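Local coordinates for protein phosphoribosylaminoimidazole-succinocarboxamide synthase (Thermotoga maritima, PDB 1KUT) that catalyses the ATP-dependent joining of L-aspartate to the carboxylate of 5-amino-1-(5-phosphoribosyl)imidazole-4-carboxylate, forming SAICAR in de novo purine biosynthesis, at residues B[82-87]-B[171-176]. Numbering follows the deposited sequence.
Sequences LEVVVR and YEFGLD
Val-84 and Phe-173 meet at the apolar centre, where CG2 of Val-84 lies 4.0 Å from CD1 of Phe-173, so the methyl meets the ring's edge. The branch responsible is the one anti to the carbonyl carbon, chi1 of -169° placing CG1 anti to the backbone N. CG2 of Val-86 similarly approaches the edge of the Tyr-171 ring, 3.9 Å from CE2. These groups share one side of the sheet, where helix 138-160 supplies Ala-147 beside Phe-173, Ala-148 beside Val-86, and Thr-152, whose OG1 is hydrogen-bonded to the Tyr-171 hydroxyl.

Between the backbones, Val-84 and Tyr-171 form an antiparallel hydrogen-bonded pair. Val-84 N donates to Tyr-171 O at 2.8 Å and Tyr-171 N to Val-84 O at 2.6 Å, both nearly straight at 165°. Toward Leu-82 and Phe-173 the direct pairing stops, and a water accepts from Phe-173 N at 2.8 Å and lies within hydrogen-bonding distance, 2.7 Å, of Leu-82 O; in the other direction it continues, through a Val-86 backbone hydrogen bond with Ile-169.

On the other side of the sheet, Glu-83 and Glu-172 run side by side, their carboxylate planes 31° apart and their OE2 atoms separated by 4.4 Å. Glu-172 OE2 also lies 3.7 Å from Glu-83 CG. Lys-116 forms a salt bridge to each OE2, which would offset the repulsion, and Lys-170 adds a second to Glu-172. An alanine in place of Glu-172 would probably cost Lys-116 one of these two salt bridges and Lys-170 this carboxylate mate, and open a gap beside CG of Glu-83. The arrangement is that of neighbouring strands in an antiparallel sheet, here 78-87 and 164-175 of the SAICAR synthetase fold, with an apolar side packed on a helix.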
loop_
_atom_site.group_PDB
_atom_site.type_symbol
_atom_site.label_atom_id
_atom_site.label_comp_id
_atom_site.label_asym_id
_atom_site.label_seq_id
_atom_site.Cartn_x
_atom_site.Cartn_y
_atom_site.Cartn_z
ATOM N N LEU B 82 11.766 -4.771 -5.514
ATOM C CA LEU B 82 11.154 -4.116 -4.376
ATOM C C LEU B 82 12.034 -3.100 -3.665
ATOM O O LEU B 82 13.259 -3.200 -3.678
ATOM C CB LEU B 82 10.749 -5.215 -3.392
ATOM C CG LEU B 82 9.306 -5.500 -2.997
ATOM C CD1 LEU B 82 8.338 -5.380 -4.183
ATOM C CD2 LEU B 82 9.296 -6.894 -2.389
ATOM N N GLU B 83 11.386 -2.119 -3.051
ATOM C CA GLU B 83 12.052 -1.089 -2.269
ATOM C C GLU B 83 11.355 -1.186 -0.914
ATOM O O GLU B 83 10.159 -0.983 -0.819
ATOM C CB GLU B 83 11.848 0.289 -2.897
ATOM C CG GLU B 83 12.698 0.512 -4.134
ATOM C CD GLU B 83 12.664 1.954 -4.636
ATOM O OE1 GLU B 83 12.632 2.886 -3.801
ATOM O OE2 GLU B 83 12.689 2.162 -5.872
ATOM N N VAL B 84 12.098 -1.545 0.124
ATOM C CA VAL B 84 11.530 -1.698 1.453
ATOM C C VAL B 84 11.946 -0.491 2.287
ATOM O O VAL B 84 13.134 -0.277 2.544
ATOM C CB VAL B 84 12.048 -2.987 2.145
ATOM C CG1 VAL B 84 11.227 -3.255 3.408
ATOM C CG2 VAL B 84 11.994 -4.169 1.185
ATOM N N VAL B 85 10.959 0.278 2.732
ATOM C CA VAL B 85 11.221 1.472 3.501
ATOM C C VAL B 85 10.829 1.321 4.960
ATOM O O VAL B 85 9.743 0.819 5.277
ATOM C CB VAL B 85 10.443 2.660 2.902
ATOM C CG1 VAL B 85 10.696 3.926 3.709
ATOM C CG2 VAL B 85 10.844 2.852 1.442
ATOM N N VAL B 86 11.722 1.744 5.851
ATOM C CA VAL B 86 11.430 1.700 7.267
ATOM C C VAL B 86 11.386 3.143 7.743
ATOM O O VAL B 86 12.306 3.936 7.468
ATOM C CB VAL B 86 12.500 0.930 8.053
ATOM C CG1 VAL B 86 12.138 0.915 9.529
ATOM C CG2 VAL B 86 12.596 -0.497 7.539
ATOM N N ARG B 87 10.314 3.506 8.436
ATOM C CA ARG B 87 10.203 4.863 8.932
ATOM C C ARG B 87 10.242 4.862 10.444
ATOM O O ARG B 87 9.581 4.051 11.087
ATOM C CB ARG B 87 8.898 5.504 8.455
ATOM C CG ARG B 87 8.807 5.631 6.945
ATOM C CD ARG B 87 7.434 6.065 6.514
ATOM N NE ARG B 87 7.273 5.904 5.074
ATOM C CZ ARG B 87 7.841 6.683 4.158
ATOM N NH1 ARG B 87 8.611 7.695 4.530
ATOM N NH2 ARG B 87 7.644 6.436 2.868
ATOM N N TYR B 171 15.572 0.062 1.735
ATOM C CA TYR B 171 16.419 -1.103 1.445
ATOM C C TYR B 171 15.931 -1.843 0.201
ATOM O O TYR B 171 14.854 -1.567 -0.335
ATOM C CB TYR B 171 16.393 -2.106 2.602
ATOM C CG TYR B 171 16.794 -1.528 3.952
ATOM C CD1 TYR B 171 18.120 -1.180 4.221
ATOM C CD2 TYR B 171 15.844 -1.331 4.953
ATOM C CE1 TYR B 171 18.483 -0.651 5.454
ATOM C CE2 TYR B 171 16.197 -0.805 6.192
ATOM C CZ TYR B 171 17.513 -0.474 6.432
ATOM O OH TYR B 171 17.871 0.005 7.659
ATOM N N GLU B 172 16.755 -2.785 -0.241
ATOM C CA GLU B 172 16.473 -3.665 -1.368
ATOM C C GLU B 172 17.168 -4.979 -1.035
ATOM O O GLU B 172 18.337 -4.996 -0.646
ATOM C CB GLU B 172 16.984 -3.073 -2.687
ATOM C CG GLU B 172 16.034 -2.013 -3.275
ATOM C CD GLU B 172 16.525 -1.413 -4.591
ATOM O OE1 GLU B 172 17.196 -2.129 -5.371
ATOM O OE2 GLU B 172 16.221 -0.223 -4.853
ATOM N N PHE B 173 16.424 -6.074 -1.150
ATOM C CA PHE B 173 16.936 -7.399 -0.833
ATOM C C PHE B 173 16.949 -8.334 -2.030
ATOM O O PHE B 173 16.279 -8.085 -3.052
ATOM C CB PHE B 173 16.102 -8.053 0.263
ATOM C CG PHE B 173 16.143 -7.335 1.586
ATOM C CD1 PHE B 173 15.338 -6.217 1.813
ATOM C CD2 PHE B 173 16.938 -7.815 2.622
ATOM C CE1 PHE B 173 15.315 -5.586 3.048
ATOM C CE2 PHE B 173 16.930 -7.198 3.861
ATOM C CZ PHE B 173 16.104 -6.067 4.075
ATOM N N GLY B 174 17.696 -9.426 -1.881
ATOM C CA GLY B 174 17.803 -10.413 -2.937
ATOM C C GLY B 174 18.081 -11.778 -2.348
ATOM O O GLY B 174 18.236 -11.926 -1.132
ATOM N N LEU B 175 18.133 -12.786 -3.212
ATOM C CA LEU B 175 18.402 -14.153 -2.778
ATOM C C LEU B 175 19.778 -14.566 -3.277
ATOM O O LEU B 175 20.090 -14.388 -4.451
ATOM C CB LEU B 175 17.335 -15.104 -3.342
ATOM C CG LEU B 175 16.056 -15.433 -2.550
ATOM C CD1 LEU B 175 15.863 -14.493 -1.389
ATOM C CD2 LEU B 175 14.859 -15.380 -3.486
ATOM N N ASP B 176 20.619 -15.087 -2.390
ATOM C CA ASP B 176 21.936 -15.537 -2.834
ATOM C C ASP B 176 21.787 -16.926 -3.473
ATOM O O ASP B 176 20.672 -17.340 -3.782
ATOM C CB ASP B 176 22.944 -15.575 -1.673
ATOM C CG ASP B 176 22.435 -16.346 -0.469
ATOM O OD1 ASP B 176 21.666 -17.320 -0.642
ATOM O OD2 ASP B 176 22.825 -15.982 0.665
HETATM O O HOH W 1 14.339 -5.513 -2.910
#